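Archaemetzincin (Archaeoglobus fulgidus, PDB 3ZVS) probably acts as a zinc metalloprotease of the metzincin type, with one catalytic zinc ion and a second that appears structural, although its natural substrate is unknown. Local coordinates at residues K24-E29 and V148-E153; L99-S104 and R108-K113. One frame throughout, in Å; residues are numbered along the deposited sequence. Where two conformers were deposited one is given.

Contact 1. Residues K24-E29 and V148-E153; sequences KIFNAE and VSFCRE. With ZN (zinc ion), chain E.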
loop_
_atom_site.group_PDB
_atom_site.type_symbol
_atom_site.label_atom_id
_atom_site.label_comp_id
_atom_site.label_asym_id
_atom_site.label_seq_id
_atom_site.Cartn_x
_atom_site.Cartn_y
_atom_site.Cartn_z
ATOM N N LYS A 24 -1.036 -7.849 13.674
ATOM C CA LYS A 24 0.043 -8.700 14.159
ATOM C C LYS A 24 1.388 -8.252 13.591
ATOM O O LYS A 24 2.387 -8.257 14.301
ATOM C CB LYS A 24 -0.253 -10.148 13.775
ATOM C CG LYS A 24 0.811 -11.125 14.202
ATOM C CD LYS A 24 0.552 -12.483 13.596
ATOM C CE LYS A 24 1.715 -13.426 13.864
ATOM N NZ LYS A 24 1.412 -14.800 13.392
ATOM N N ILE A 25 1.419 -7.860 12.317
ATOM C CA ILE A 25 2.668 -7.463 11.675
ATOM C C ILE A 25 3.280 -6.215 12.296
ATOM O O ILE A 25 4.502 -6.115 12.451
ATOM C CB ILE A 25 2.432 -7.257 10.152
ATOM C CG1 ILE A 25 2.065 -8.605 9.550
ATOM C CG2 ILE A 25 3.673 -6.692 9.480
ATOM C CD1 ILE A 25 1.663 -8.514 8.085
ATOM N N PHE A 26 2.440 -5.256 12.668
ATOM C CA PHE A 26 2.909 -3.971 13.158
ATOM C C PHE A 26 2.692 -3.759 14.655
ATOM O O PHE A 26 3.015 -2.696 15.175
ATOM C CB PHE A 26 2.273 -2.840 12.343
ATOM C CG PHE A 26 2.817 -2.747 10.972
ATOM C CD1 PHE A 26 4.099 -2.258 10.756
ATOM C CD2 PHE A 26 2.082 -3.191 9.906
ATOM C CE1 PHE A 26 4.607 -2.168 9.490
ATOM C CE2 PHE A 26 2.598 -3.111 8.606
ATOM C CZ PHE A 26 3.887 -2.593 8.415
ATOM N N ASN A 27 2.153 -4.775 15.318
ATOM C CA ASN A 27 1.701 -4.667 16.702
ATOM C C ASN A 27 0.906 -3.387 16.847
ATOM O O ASN A 27 1.219 -2.526 17.674
ATOM C CB ASN A 27 2.898 -4.668 17.666
ATOM C CG ASN A 27 2.485 -4.830 19.134
ATOM O OD1 ASN A 27 1.565 -5.596 19.470
ATOM N ND2 ASN A 27 3.188 -4.114 20.022
ATOM N N ALA A 28 -0.108 -3.239 15.990
ATOM C CA ALA A 28 -0.827 -1.978 15.894
ATOM C C ALA A 28 -2.325 -2.180 16.083
ATOM O O ALA A 28 -2.843 -3.274 15.881
ATOM C CB ALA A 28 -0.557 -1.326 14.537
ATOM N N GLU A 29 -2.990 -1.103 16.480
ATOM C CA GLU A 29 -4.444 -1.053 16.476
ATOM C C GLU A 29 -4.822 -0.570 15.083
ATOM O O GLU A 29 -4.329 0.473 14.635
ATOM C CB GLU A 29 -4.937 -0.073 17.519
ATOM C CG GLU A 29 -6.435 -0.065 17.676
ATOM C CD GLU A 29 -6.898 0.907 18.747
ATOM O OE1 GLU A 29 -6.081 1.746 19.196
ATOM O OE2 GLU A 29 -8.085 0.834 19.126
ATOM N N VAL A 148 7.107 -11.322 2.938
ATOM C CA VAL A 148 6.194 -10.400 3.592
ATOM C C VAL A 148 6.792 -9.751 4.844
ATOM O O VAL A 148 6.269 -8.763 5.347
ATOM C CB VAL A 148 4.844 -11.123 3.935
ATOM C CG1 VAL A 148 5.054 -12.120 5.089
ATOM C CG2 VAL A 148 3.753 -10.120 4.300
ATOM N N SER A 149 7.890 -10.318 5.339
ATOM C CA SER A 149 8.466 -9.885 6.596
ATOM C C SER A 149 9.593 -8.884 6.379
ATOM O O SER A 149 10.297 -8.861 5.351
ATOM C CB SER A 149 9.035 -11.081 7.349
ATOM O OG SER A 149 9.854 -11.805 6.477
ATOM N N PHE A 150 9.762 -8.042 7.376
ATOM C CA PHE A 150 10.922 -7.145 7.415
ATOM C C PHE A 150 12.150 -7.944 7.776
ATOM O O PHE A 150 12.100 -8.817 8.652
ATOM C CB PHE A 150 10.732 -6.053 8.461
ATOM C CG PHE A 150 9.605 -5.110 8.141
ATOM C CD1 PHE A 150 9.767 -4.111 7.195
ATOM C CD2 PHE A 150 8.386 -5.239 8.776
ATOM C CE1 PHE A 150 8.734 -3.250 6.880
ATOM C CE2 PHE A 150 7.348 -4.363 8.471
ATOM C CZ PHE A 150 7.521 -3.384 7.523
ATOM N N CYS A 151 13.253 -7.628 7.115
ATOM C CA CYS A 151 14.554 -8.173 7.504
ATOM C C CYS A 151 14.928 -7.668 8.886
ATOM O O CYS A 151 14.323 -6.739 9.428
ATOM C CB CYS A 151 15.650 -7.827 6.481
ATOM S SG CYS A 151 16.205 -6.098 6.531
ATOM N N ARG A 152 15.949 -8.289 9.464
ATOM C CA ARG A 152 16.362 -7.912 10.812
ATOM C C ARG A 152 16.814 -6.460 10.901
ATOM O O ARG A 152 16.600 -5.792 11.894
ATOM C CB ARG A 152 17.483 -8.845 11.336
ATOM C CG ARG A 152 17.069 -10.286 11.433
ATOM C CD ARG A 152 18.175 -11.180 12.033
ATOM N NE ARG A 152 19.276 -11.433 11.107
ATOM C CZ ARG A 152 20.508 -10.934 11.202
ATOM N NH1 ARG A 152 20.835 -10.111 12.165
ATOM N NH2 ARG A 152 21.419 -11.255 10.273
ATOM N N GLU A 153 17.421 -5.942 9.839
ATOM C CA GLU A 153 17.821 -4.554 9.835
ATOM C C GLU A 153 16.614 -3.624 9.881
ATOM O O GLU A 153 16.579 -2.684 10.660
ATOM C CB GLU A 153 18.698 -4.224 8.635
ATOM C CG GLU A 153 20.061 -4.887 8.753
ATOM C CD GLU A 153 21.023 -4.367 7.733
ATOM O OE1 GLU A 153 20.601 -4.115 6.574
ATOM O OE2 GLU A 153 22.223 -4.201 8.079
HETATM ZN ZN ZN E . 15.046 -4.685 5.100
#
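Beside the four-cysteine site of the second, apparently structural zinc ion, the ring of F150 reaches across to F26 at the C-terminal end of helix 12-26. CE1 and CZ of F26 come up to the CE2-CZ edge of the F150 ring, close to its plane: CE1 of F26 lies 3.7 Å from CE2 of F150, and the CZ atoms of F26 and F150 are 3.8 Å apart. The ring planes are inclined at 67°, with centroids 5.8 Å apart. The CG2 methyl of I25 lies over one face of the F26 ring, toward its rim, and looks on to CE2 of F150 at 4.5 Å.

The loop that carries F150 belongs to the zinc site itself. C151, the next residue, binds the metal through SG at 2.3 Å, and C128, C132 and C154 complete the coordination. With SG held between its own backbone N and carbonyl carbon (chi1 74°), the sulfur can reach the metal and also cap a backbone N at the start of helix 152-157, where C151 is the N-cap. V116 of helix 104-122, the helix that bears the catalytic HExxH motif, touches both I25 and F150, while I119 of that helix packs on F26.

Contact 2. Residues L99-S104 and R108-K113; sequences LTTADS and RERVVK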
loop_
_atom_site.group_PDB
_atom_site.type_symbol
_atom_site.label_atom_id
_atom_site.label_comp_id
_atom_site.label_asym_id
_atom_site.label_seq_id
_atom_site.Cartn_x
_atom_site.Cartn_y
_atom_site.Cartn_z
ATOM N N LEU A 99 -1.871 -6.183 -8.985
ATOM C CA LEU A 99 -1.688 -7.464 -8.276
ATOM C C LEU A 99 -2.663 -8.576 -8.682
ATOM O O LEU A 99 -2.462 -9.753 -8.334
ATOM C CB LEU A 99 -1.774 -7.257 -6.777
ATOM C CG LEU A 99 -0.920 -6.100 -6.211
ATOM C CD1 LEU A 99 -1.113 -5.960 -4.710
ATOM C CD2 LEU A 99 0.543 -6.227 -6.545
ATOM N N THR A 100 -3.700 -8.225 -9.436
ATOM C CA THR A 100 -4.764 -9.151 -9.778
ATOM C C THR A 100 -4.219 -10.431 -10.381
ATOM O O THR A 100 -3.368 -10.412 -11.259
ATOM C CB THR A 100 -5.719 -8.495 -10.778
ATOM O OG1 THR A 100 -5.032 -8.182 -12.008
ATOM C CG2 THR A 100 -6.225 -7.209 -10.221
ATOM N N THR A 101 -4.739 -11.553 -9.893
ATOM C CA THR A 101 -4.272 -12.850 -10.363
ATOM C C THR A 101 -5.355 -13.892 -10.047
ATOM O O THR A 101 -6.195 -13.688 -9.166
ATOM C CB THR A 101 -2.882 -13.194 -9.741
ATOM O OG1 THR A 101 -2.260 -14.330 -10.390
ATOM C CG2 THR A 101 -2.999 -13.396 -8.256
ATOM N N ALA A 102 -5.289 -15.004 -10.780
ATOM C CA ALA A 102 -6.279 -16.089 -10.663
ATOM C C ALA A 102 -6.297 -16.746 -9.286
ATOM O O ALA A 102 -7.367 -17.021 -8.721
ATOM C CB ALA A 102 -6.010 -17.146 -11.733
ATOM N N ASP A 103 -5.114 -17.027 -8.750
ATOM C CA ASP A 103 -5.017 -17.720 -7.486
ATOM C C ASP A 103 -5.337 -16.733 -6.387
ATOM O O ASP A 103 -4.593 -15.769 -6.145
ATOM C CB ASP A 103 -3.613 -18.368 -7.269
ATOM C CG ASP A 103 -3.563 -19.226 -6.055
ATOM O OD1 ASP A 103 -3.557 -18.680 -4.951
ATOM O OD2 ASP A 103 -3.544 -20.490 -6.189
ATOM N N SER A 104 -6.452 -16.961 -5.700
ATOM C CA SER A 104 -6.894 -16.054 -4.655
ATOM C C SER A 104 -5.874 -15.922 -3.554
ATOM O O SER A 104 -5.721 -14.861 -2.965
ATOM C CB SER A 104 -8.201 -16.544 -4.048
ATOM O OG SER A 104 -9.162 -16.734 -5.065
ATOM N N ARG A 108 -3.990 -12.546 -2.277
ATOM C CA ARG A 108 -4.000 -12.126 -0.899
ATOM C C ARG A 108 -2.577 -11.845 -0.398
ATOM O O ARG A 108 -2.317 -10.860 0.267
ATOM C CB ARG A 108 -4.657 -13.209 -0.041
ATOM C CG ARG A 108 -4.859 -12.787 1.357
ATOM C CD ARG A 108 -5.211 -13.962 2.257
ATOM N NE ARG A 108 -5.710 -13.471 3.531
ATOM C CZ ARG A 108 -4.933 -13.145 4.552
ATOM N NH1 ARG A 108 -3.614 -13.292 4.463
ATOM N NH2 ARG A 108 -5.495 -12.675 5.671
ATOM N N GLU A 109 -1.658 -12.751 -0.704
ATOM C CA GLU A 109 -0.289 -12.607 -0.261
ATOM C C GLU A 109 0.336 -11.327 -0.836
ATOM O O GLU A 109 1.030 -10.579 -0.134
ATOM C CB GLU A 109 0.483 -13.833 -0.721
ATOM C CG GLU A 109 1.898 -13.809 -0.290
ATOM C CD GLU A 109 2.683 -15.024 -0.748
ATOM O OE1 GLU A 109 2.670 -15.345 -1.950
ATOM O OE2 GLU A 109 3.376 -15.607 0.111
ATOM N N ARG A 110 0.064 -11.053 -2.103
ATOM C CA ARG A 110 0.579 -9.845 -2.739
ATOM C C ARG A 110 0.003 -8.592 -2.079
ATOM O O ARG A 110 0.716 -7.615 -1.859
ATOM C CB ARG A 110 0.178 -9.816 -4.196
ATOM C CG ARG A 110 0.919 -10.837 -5.055
ATOM C CD ARG A 110 0.348 -10.882 -6.438
ATOM N NE ARG A 110 1.143 -11.729 -7.320
ATOM C CZ ARG A 110 0.926 -11.856 -8.623
ATOM N NH1 ARG A 110 -0.092 -11.246 -9.208
ATOM N NH2 ARG A 110 1.720 -12.621 -9.348
ATOM N N VAL A 111 -1.291 -8.607 -1.789
ATOM C CA VAL A 111 -1.908 -7.456 -1.150
ATOM C C VAL A 111 -1.248 -7.145 0.194
ATOM O O VAL A 111 -0.937 -5.990 0.507
ATOM C CB VAL A 111 -3.416 -7.682 -0.985
ATOM C CG1 VAL A 111 -4.021 -6.616 -0.096
ATOM C CG2 VAL A 111 -4.094 -7.704 -2.331
ATOM N N VAL A 112 -1.070 -8.171 1.034
ATOM C CA VAL A 112 -0.451 -7.955 2.329
ATOM C C VAL A 112 0.993 -7.440 2.152
ATOM O O VAL A 112 1.383 -6.450 2.807
ATOM C CB VAL A 112 -0.495 -9.207 3.214
ATOM C CG1 VAL A 112 0.200 -8.933 4.517
ATOM C CG2 VAL A 112 -1.936 -9.648 3.436
ATOM N N LYS A 113 1.785 -8.084 1.288
ATOM C CA LYS A 113 3.172 -7.647 1.057
ATOM C C LYS A 113 3.241 -6.172 0.696
ATOM O O LYS A 113 4.039 -5.425 1.242
ATOM C CB LYS A 113 3.835 -8.453 -0.069
ATOM C CG LYS A 113 4.226 -9.866 0.277
ATOM C CD LYS A 113 4.825 -10.554 -0.926
ATOM C CE LYS A 113 5.273 -11.970 -0.555
ATOM N NZ LYS A 113 5.694 -12.654 -1.788
HETATM O O HOH W 1 -0.385 -11.408 -12.149
HETATM O O HOH W 2 0.440 -13.766 -11.812
#
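The chain runs from L99 through an irregular loop and turns into helix 104-122, whose first turn is closed across the contact by the backbone bond from R108 N to S104 O, 3.0 Å long with an N-H...O angle of 161°. D103 is the N-cap, its OD1 accepting from the backbone N of L106. Two residues after R108, R110 folds back over the loop. Its CG lies anti to the carbonyl carbon (chi1 -71°), and from there the chain runs extended, carrying the guanidinium out to the backbone of L99. NH1 donates to L99 O at 2.9 Å; the oxygen is nearly in the guanidinium plane, but the donor stands 49° out of the carbonyl plane, above it.

T101 crosses the arginine at about a right angle, with its CG2 over one guanidinium face and its CB 3.4 Å from R110 NH1. Two waters extend the grip: one accepts from NH1 and donates to T100 O, the other accepts from R110 NH2 and also hydrogen-bonds with T101 OG1. The same NH2 forms a salt bridge with D144 of helix 140-145, which would help to fix the rotation of the guanidinium. On the apolar side, L99 CD1 lies 3.9 Å from V111 CA and 4.2 Å from V111 CG2. This is an N-capped helix start, at the head of the helix that farther along carries H117, E118 and H121 of the metzincin HExxH motif.

Overall arrangement
Helix 104-122 is common to both contacts: it supplies one side of contact 2 and packs against contact 1. Contact 2 is local, joining the first turns of that helix to the loop just before it. Contact 1 brings together segments 119 residues apart, which pack on the helix from V112 through V116 to I119. The buried residues are F26 in contact 1 and L99, R110 and V111 in contact 2, while I25, F150, T101 and S104 are at least partly exposed. Contact 1 is wholly apolar between its segments, with a metal site alongside; contact 2 combines backbone bonds, an arginine and bridging waters with a small apolar patch. Their centres are about 19 Å apart, yet V112 touches I25 and V148.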